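Local coordinates for LPXTG cell wall anchor domain-containing protein (Lactobacillus rhamnosus, PDB 7CBS) that probably serves as the basal subunit of the sortase-assembled SpaCBA pilus, helping to anchor it to the cell wall, and is atypically adhesive, at residues V66-Y71 / G117-G122; D76-V81 / G86-A91; V90-L95 / V153-S158. All coordinates share one frame; numbering follows the deposited sequence.

Contact 1 (V66-Y71 / G117-G122); sequences VTFTVY and GEAYFG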
# COMPACT_ATOMS: atom_id res chain seq x y z
N VAL A 66 0.32 17.20 -13.76
CA VAL A 66 1.81 17.27 -13.66
C VAL A 66 2.36 15.84 -13.57
O VAL A 66 1.99 15.14 -12.61
CB VAL A 66 2.26 18.13 -12.46
CG1 VAL A 66 3.77 18.31 -12.43
CG2 VAL A 66 1.56 19.48 -12.44
N THR A 67 3.20 15.45 -14.53
CA THR A 67 3.75 14.07 -14.67
C THR A 67 5.00 13.93 -13.80
O THR A 67 6.03 14.57 -14.11
CB THR A 67 4.08 13.74 -16.13
OG1 THR A 67 2.93 14.00 -16.94
CG2 THR A 67 4.50 12.29 -16.32
N PHE A 68 4.91 13.11 -12.75
CA PHE A 68 6.05 12.64 -11.92
C PHE A 68 6.41 11.22 -12.37
O PHE A 68 5.49 10.41 -12.59
CB PHE A 68 5.71 12.72 -10.43
CG PHE A 68 5.79 14.11 -9.86
CD1 PHE A 68 4.71 14.98 -9.96
CD2 PHE A 68 6.95 14.57 -9.25
CE1 PHE A 68 4.79 16.27 -9.45
CE2 PHE A 68 7.02 15.85 -8.73
CZ PHE A 68 5.94 16.69 -8.82
N THR A 69 7.71 10.95 -12.51
CA THR A 69 8.31 9.65 -12.89
C THR A 69 9.16 9.16 -11.72
O THR A 69 9.93 9.98 -11.18
CB THR A 69 9.11 9.79 -14.19
OG1 THR A 69 8.27 10.40 -15.17
CG2 THR A 69 9.64 8.48 -14.73
N VAL A 70 9.01 7.89 -11.34
CA VAL A 70 9.75 7.24 -10.21
C VAL A 70 10.76 6.25 -10.81
O VAL A 70 10.35 5.45 -11.68
CB VAL A 70 8.81 6.58 -9.18
CG1 VAL A 70 7.91 5.51 -9.80
CG2 VAL A 70 9.58 6.02 -8.00
N TYR A 71 12.02 6.33 -10.38
CA TYR A 71 13.15 5.47 -10.83
C TYR A 71 13.72 4.71 -9.63
O TYR A 71 13.77 5.28 -8.54
CB TYR A 71 14.27 6.30 -11.45
CG TYR A 71 13.85 7.23 -12.57
CD1 TYR A 71 13.31 8.47 -12.30
CD2 TYR A 71 14.01 6.86 -13.90
CE1 TYR A 71 12.93 9.33 -13.32
CE2 TYR A 71 13.65 7.71 -14.93
CZ TYR A 71 13.10 8.95 -14.64
OH TYR A 71 12.72 9.79 -15.65
N GLY A 117 -3.92 17.48 -6.15
CA GLY A 117 -2.54 17.54 -6.67
C GLY A 117 -1.73 16.32 -6.28
O GLY A 117 -0.53 16.48 -6.01
N GLU A 118 -2.37 15.14 -6.26
CA GLU A 118 -1.78 13.86 -5.78
C GLU A 118 -1.32 13.02 -6.97
O GLU A 118 -2.11 12.84 -7.92
CB GLU A 118 -2.82 13.06 -4.98
CG GLU A 118 -2.90 13.45 -3.52
CD GLU A 118 -4.15 12.93 -2.83
OE1 GLU A 118 -5.25 13.15 -3.37
OE2 GLU A 118 -4.03 12.31 -1.74
N ALA A 119 -0.08 12.50 -6.91
CA ALA A 119 0.49 11.49 -7.83
C ALA A 119 0.71 10.20 -7.04
O ALA A 119 1.65 10.17 -6.22
CB ALA A 119 1.77 12.00 -8.44
N TYR A 120 -0.13 9.19 -7.28
CA TYR A 120 -0.20 7.92 -6.49
C TYR A 120 0.73 6.88 -7.13
O TYR A 120 0.55 6.56 -8.32
CB TYR A 120 -1.64 7.42 -6.41
CG TYR A 120 -1.80 6.09 -5.72
CD1 TYR A 120 -1.62 4.90 -6.41
CD2 TYR A 120 -2.13 6.02 -4.37
CE1 TYR A 120 -1.75 3.67 -5.77
CE2 TYR A 120 -2.26 4.80 -3.72
CZ TYR A 120 -2.08 3.63 -4.43
OH TYR A 120 -2.22 2.42 -3.81
N PHE A 121 1.68 6.37 -6.34
CA PHE A 121 2.59 5.25 -6.70
C PHE A 121 2.37 4.10 -5.72
O PHE A 121 2.99 4.10 -4.64
CB PHE A 121 4.05 5.72 -6.67
CG PHE A 121 4.39 6.81 -7.65
CD1 PHE A 121 4.74 6.50 -8.96
CD2 PHE A 121 4.37 8.14 -7.26
CE1 PHE A 121 5.07 7.51 -9.85
CE2 PHE A 121 4.71 9.14 -8.16
CZ PHE A 121 5.05 8.82 -9.45
N GLY A 122 1.51 3.15 -6.09
CA GLY A 122 1.12 2.00 -5.25
C GLY A 122 2.07 0.83 -5.45
O GLY A 122 2.59 0.67 -6.57

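Contact 2 (D76-V81 / G86-A91); sequences DFWQLV and GAIEVA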
# COMPACT_ATOMS: atom_id res chain seq x y z
N ASP A 76 23.03 2.23 -7.40
CA ASP A 76 23.85 3.47 -7.51
C ASP A 76 23.91 4.15 -6.14
O ASP A 76 25.01 4.61 -5.76
CB ASP A 76 23.32 4.42 -8.58
CG ASP A 76 23.54 3.93 -10.00
OD1 ASP A 76 24.45 3.11 -10.20
OD2 ASP A 76 22.78 4.36 -10.91
N PHE A 77 22.79 4.20 -5.43
CA PHE A 77 22.67 4.87 -4.11
C PHE A 77 23.65 4.23 -3.11
O PHE A 77 24.44 4.98 -2.53
CB PHE A 77 21.24 4.85 -3.57
CG PHE A 77 21.08 5.63 -2.28
CD1 PHE A 77 20.89 7.00 -2.30
CD2 PHE A 77 21.18 5.00 -1.05
CE1 PHE A 77 20.77 7.72 -1.12
CE2 PHE A 77 21.06 5.71 0.13
CZ PHE A 77 20.86 7.08 0.10
N TRP A 78 23.58 2.91 -2.93
CA TRP A 78 24.40 2.19 -1.91
C TRP A 78 25.87 2.14 -2.33
O TRP A 78 26.73 2.05 -1.44
CB TRP A 78 23.85 0.78 -1.65
CG TRP A 78 22.49 0.80 -1.02
CD1 TRP A 78 21.37 0.17 -1.47
CD2 TRP A 78 22.11 1.53 0.16
NE1 TRP A 78 20.32 0.45 -0.64
CE2 TRP A 78 20.74 1.28 0.36
CE3 TRP A 78 22.79 2.36 1.06
CZ2 TRP A 78 20.04 1.83 1.43
CZ3 TRP A 78 22.10 2.90 2.12
CH2 TRP A 78 20.74 2.65 2.29
N GLN A 79 26.14 2.21 -3.64
CA GLN A 79 27.50 2.27 -4.22
C GLN A 79 28.12 3.63 -3.85
O GLN A 79 29.31 3.65 -3.50
CB GLN A 79 27.44 2.04 -5.73
N LEU A 80 27.33 4.70 -3.90
CA LEU A 80 27.76 6.10 -3.59
C LEU A 80 28.01 6.22 -2.08
O LEU A 80 29.06 6.79 -1.70
CB LEU A 80 26.66 7.06 -4.05
CG LEU A 80 26.78 7.55 -5.49
CD1 LEU A 80 25.54 8.29 -5.91
CD2 LEU A 80 28.01 8.42 -5.65
N VAL A 81 27.09 5.71 -1.26
CA VAL A 81 27.17 5.76 0.23
C VAL A 81 28.38 4.94 0.72
O VAL A 81 29.05 5.40 1.67
CB VAL A 81 25.85 5.26 0.87
CG1 VAL A 81 25.99 4.99 2.36
CG2 VAL A 81 24.73 6.25 0.61
N GLY A 86 29.44 6.54 4.31
CA GLY A 86 28.18 6.47 5.07
C GLY A 86 27.46 7.80 5.16
O GLY A 86 26.63 7.95 6.08
N ALA A 87 27.73 8.73 4.23
CA ALA A 87 27.06 10.05 4.12
C ALA A 87 25.77 9.89 3.30
O ALA A 87 25.84 9.98 2.06
CB ALA A 87 28.00 11.06 3.52
N ILE A 88 24.65 9.68 3.99
CA ILE A 88 23.32 9.35 3.37
C ILE A 88 22.77 10.60 2.66
O ILE A 88 22.38 10.48 1.48
CB ILE A 88 22.34 8.81 4.44
CG1 ILE A 88 22.90 7.58 5.16
CG2 ILE A 88 20.97 8.54 3.85
CD1 ILE A 88 23.10 6.37 4.27
N GLU A 89 22.76 11.73 3.36
CA GLU A 89 22.27 13.05 2.87
C GLU A 89 23.04 13.44 1.59
O GLU A 89 22.40 13.89 0.63
CB GLU A 89 22.45 14.15 3.92
CG GLU A 89 22.42 13.68 5.37
CD GLU A 89 23.72 13.12 5.93
OE1 GLU A 89 24.76 13.82 5.86
OE2 GLU A 89 23.69 11.98 6.43
N VAL A 90 24.37 13.28 1.61
CA VAL A 90 25.29 13.64 0.48
C VAL A 90 24.89 12.83 -0.75
O VAL A 90 24.88 13.41 -1.86
CB VAL A 90 26.76 13.42 0.87
CG1 VAL A 90 27.70 13.54 -0.33
CG2 VAL A 90 27.20 14.36 1.98
N ALA A 91 24.56 11.55 -0.58
CA ALA A 91 24.17 10.60 -1.65
C ALA A 91 22.76 10.93 -2.16
O ALA A 91 22.52 10.79 -3.38
CB ALA A 91 24.27 9.18 -1.15

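Contact 3 (V90-L95 / V153-S158); sequences VAQTTL and VVVMSS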
# COMPACT_ATOMS: atom_id res chain seq x y z
N VAL A 90 24.37 13.28 1.61
CA VAL A 90 25.29 13.64 0.48
C VAL A 90 24.89 12.83 -0.75
O VAL A 90 24.88 13.41 -1.86
CB VAL A 90 26.76 13.42 0.87
CG1 VAL A 90 27.70 13.54 -0.33
CG2 VAL A 90 27.20 14.36 1.98
N ALA A 91 24.56 11.55 -0.58
CA ALA A 91 24.17 10.60 -1.65
C ALA A 91 22.76 10.93 -2.16
O ALA A 91 22.52 10.79 -3.38
CB ALA A 91 24.27 9.18 -1.15
N GLN A 92 21.86 11.33 -1.26
CA GLN A 92 20.49 11.80 -1.61
C GLN A 92 20.60 13.04 -2.51
O GLN A 92 19.86 13.11 -3.50
CB GLN A 92 19.68 12.12 -0.36
CG GLN A 92 19.10 10.89 0.32
CD GLN A 92 18.21 11.27 1.48
OE1 GLN A 92 18.68 11.76 2.50
NE2 GLN A 92 16.92 11.04 1.33
N THR A 93 21.49 13.97 -2.16
CA THR A 93 21.71 15.26 -2.88
C THR A 93 22.36 15.00 -4.24
O THR A 93 21.97 15.66 -5.21
CB THR A 93 22.55 16.22 -2.03
OG1 THR A 93 21.79 16.54 -0.87
CG2 THR A 93 22.92 17.49 -2.77
N THR A 94 23.33 14.08 -4.30
CA THR A 94 24.07 13.71 -5.54
C THR A 94 23.11 13.09 -6.56
O THR A 94 23.15 13.49 -7.74
CB THR A 94 25.26 12.79 -5.22
OG1 THR A 94 26.19 13.54 -4.43
CG2 THR A 94 25.96 12.28 -6.46
N LEU A 95 22.26 12.15 -6.12
CA LEU A 95 21.29 11.43 -7.00
C LEU A 95 20.07 12.30 -7.30
O LEU A 95 19.28 11.91 -8.18
CB LEU A 95 20.87 10.12 -6.32
CG LEU A 95 21.86 8.96 -6.42
CD1 LEU A 95 21.16 7.67 -6.02
CD2 LEU A 95 22.45 8.84 -7.82
N VAL A 153 15.03 11.92 -3.67
CA VAL A 153 15.59 10.55 -3.47
C VAL A 153 15.12 10.05 -2.11
O VAL A 153 15.53 10.64 -1.09
CB VAL A 153 17.13 10.54 -3.59
CG1 VAL A 153 17.70 9.20 -3.18
CG2 VAL A 153 17.59 10.91 -5.00
N VAL A 154 14.27 9.02 -2.10
CA VAL A 154 13.62 8.46 -0.88
C VAL A 154 14.24 7.10 -0.59
O VAL A 154 14.27 6.25 -1.51
CB VAL A 154 12.09 8.36 -1.06
CG1 VAL A 154 11.41 7.88 0.21
CG2 VAL A 154 11.50 9.66 -1.55
N VAL A 155 14.70 6.90 0.65
CA VAL A 155 15.30 5.63 1.14
C VAL A 155 14.24 4.88 1.95
O VAL A 155 13.61 5.49 2.83
CB VAL A 155 16.57 5.90 1.97
CG1 VAL A 155 17.22 4.60 2.42
CG2 VAL A 155 17.56 6.77 1.21
N MET A 156 14.04 3.59 1.65
CA MET A 156 13.11 2.71 2.40
C MET A 156 13.80 2.28 3.69
O MET A 156 14.30 1.14 3.77
CB MET A 156 12.71 1.50 1.54
CG MET A 156 11.94 1.90 0.28
SD MET A 156 10.37 2.73 0.65
CE MET A 156 10.49 4.18 -0.40
N SER A 157 13.85 3.19 4.66
CA SER A 157 14.59 3.08 5.95
C SER A 157 13.98 1.97 6.83
O SER A 157 12.95 1.39 6.44
CB SER A 157 14.61 4.40 6.66
OG SER A 157 13.30 4.95 6.74
N SER A 158 14.62 1.71 7.97
CA SER A 158 14.25 0.64 8.94
C SER A 158 12.75 0.69 9.27
O SER A 158 12.12 -0.38 9.22
CB SER A 158 15.10 0.72 10.20
OG SER A 158 14.34 1.00 11.37

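Contact 1 (V66-Y71 / G117-G122)
Ala119 points its CB toward Phe68, 4.5 Å from CD1 of Phe68, and meets that ring obliquely. Phe121, two residues further on, has the largest share of the contact. Its CG stands anti to its own carbonyl carbon (chi1 -62°), and the ring is directed at the other strand from there. CZ of Phe121 leads and stops 3.5 Å from the carbonyl O of Phe68. That oxygen lies at the ring edge, in the ring plane, where it would meet the slightly positive rim of C-H groups. Beside it, CB of Phe68 touches CZ of Phe121 at 4.1 Å, while the Phe68 ring itself turns away from the second strand. Val70 comes from the opposite direction, and its CB stands over one face of the Phe121 ring. CG1 of Val70 sits between its backbone N and carbonyl carbon (chi1 59°) and reaches the CD1-CE1 side, 3.4 Å from CD1 of Phe121. The ring is therefore flanked by Val70 at a face and by backbone at its edge.

The strands run in nearly the same direction (26°) and their axes come no nearer than 8.4 Å, too far for backbone pairing; the Phe121 and Val70 side chains fill the distance. The contact is buried between strands of one mixed sheet of the pilin D1 domain, where both strands pair with strand 131-141. From that strand Phe137 meets Phe121 edge-to-face and also touches Val70, while Val111 of strand 107-112 packs on Phe121 and Leu33 of strand 28-34 on Phe68.

Contact 2 (D76-V81 / G86-A91)
A pair of consecutive helices, 74-84 and 88-95, is folded together by a short turn, with Val81, Phe77, Ile88 and Ala91 at their meeting line. The closest apolar approach is at the Ala91 methyl. CB of Ala91 is 3.4 Å from CG2 of Val81 and 3.8 Å from CE1 of Phe77. Val81 offers both branches: CG1, anti to the backbone N (chi1 167°), meets CD1 of Ile88 at 3.7 Å, while CG2 turns to Ala91. Phe77 also has its first bond anti to the backbone N (chi1 -175°). This brings the end of its ring forward, and CZ of Phe77 touches CG2 of Ile88 at 4.0 Å. The two side chains cross at about a right angle.

The helix pair of the D1 domain packs on the sheet, where Phe77 touches Val153 and Val134. The turn is closed by backbone. Gly86 N donates to Val81 O at 2.9 Å with an N-H...O angle of 155°. Gly86 turns the chain with a positive phi, a conformation easy for glycine. Ala87 N, at the N-cap position of the second helix, bonds to Asn84 OD1.

Trp78 joins from the side. Its CZ3 is 4.2 Å from CD1 of Ile88, which lies near the indole plane at the ring edge. CD2 of Phe77 stands 3.7 Å above one face of the same indole, offset toward the rim. Trp78 NE1 bonds to Ala132 O on strand 131-141, tying the first helix to the sheet.

Contact 3 (V90-L95 / V153-S158)
Gln92 and Val153 cross aslant where helix 88-95 lies against strand 152-155 of the mixed sheet. The short helix and strand segments run in roughly opposed directions, at 143°. Gln92 carries the polar half. Its chain is extended beyond CG (chi2 -175°), which takes the amide across to the carbonyl of Val153. NE2 of Gln92 donates to O of Val153 at 2.8 Å, with an N-H...O angle of 153°. The donor is tilted from the carbonyl plane, and the oxygen lies a little out of the amide plane. The aliphatic part is used as well: CG of Gln92 rests 4.1 Å from CG1 of Val153. Cutting Gln92 back to an alanine removes the amide, and the Val153 carbonyl would probably lose its side-chain donor while a gap opened beside CG1.

Val153 points toward the helix and carries the apolar half. Its two methyl groups part company. CG1 faces Gln92, while CG2, anti to the carbonyl carbon of Val153, reaches Leu95, whose CB is 3.6 Å away. The same CG2 lies 3.5 Å from the backbone O of Gln92, an oxygen that also bonds to Ser96 OG. On the adjacent strand 131-141, Val134 packs on Val153, and Phe77 of helix 74-84 packs on Leu95. Further along the strand, CG2 of Val155 comes to 4.3 Å from NE2 of Gln92.

In the fold
All three contacts fall within the pilin D1 domain. Contacts 2 and 3 are close: their centres are about 7 Å apart, and they share helix 88-95 with Val90 and Ala91. Leu80 of contact 2 packs on Leu95 of contact 3, and Phe77 packs on Val155. Contact 1 lies on the opposite side of the chain's centre, with its centre about 24 Å from that of contact 2 and about 18 Å from that of contact 3. Along the chain, contact 2 is nested inside contact 1, whereas contacts 1 and 3 interleave. Contacts 1 and 3 reach the same sheet. In sequence the two helices come between strands 67-72 and 107-112, and in space they pack against strand 152-155.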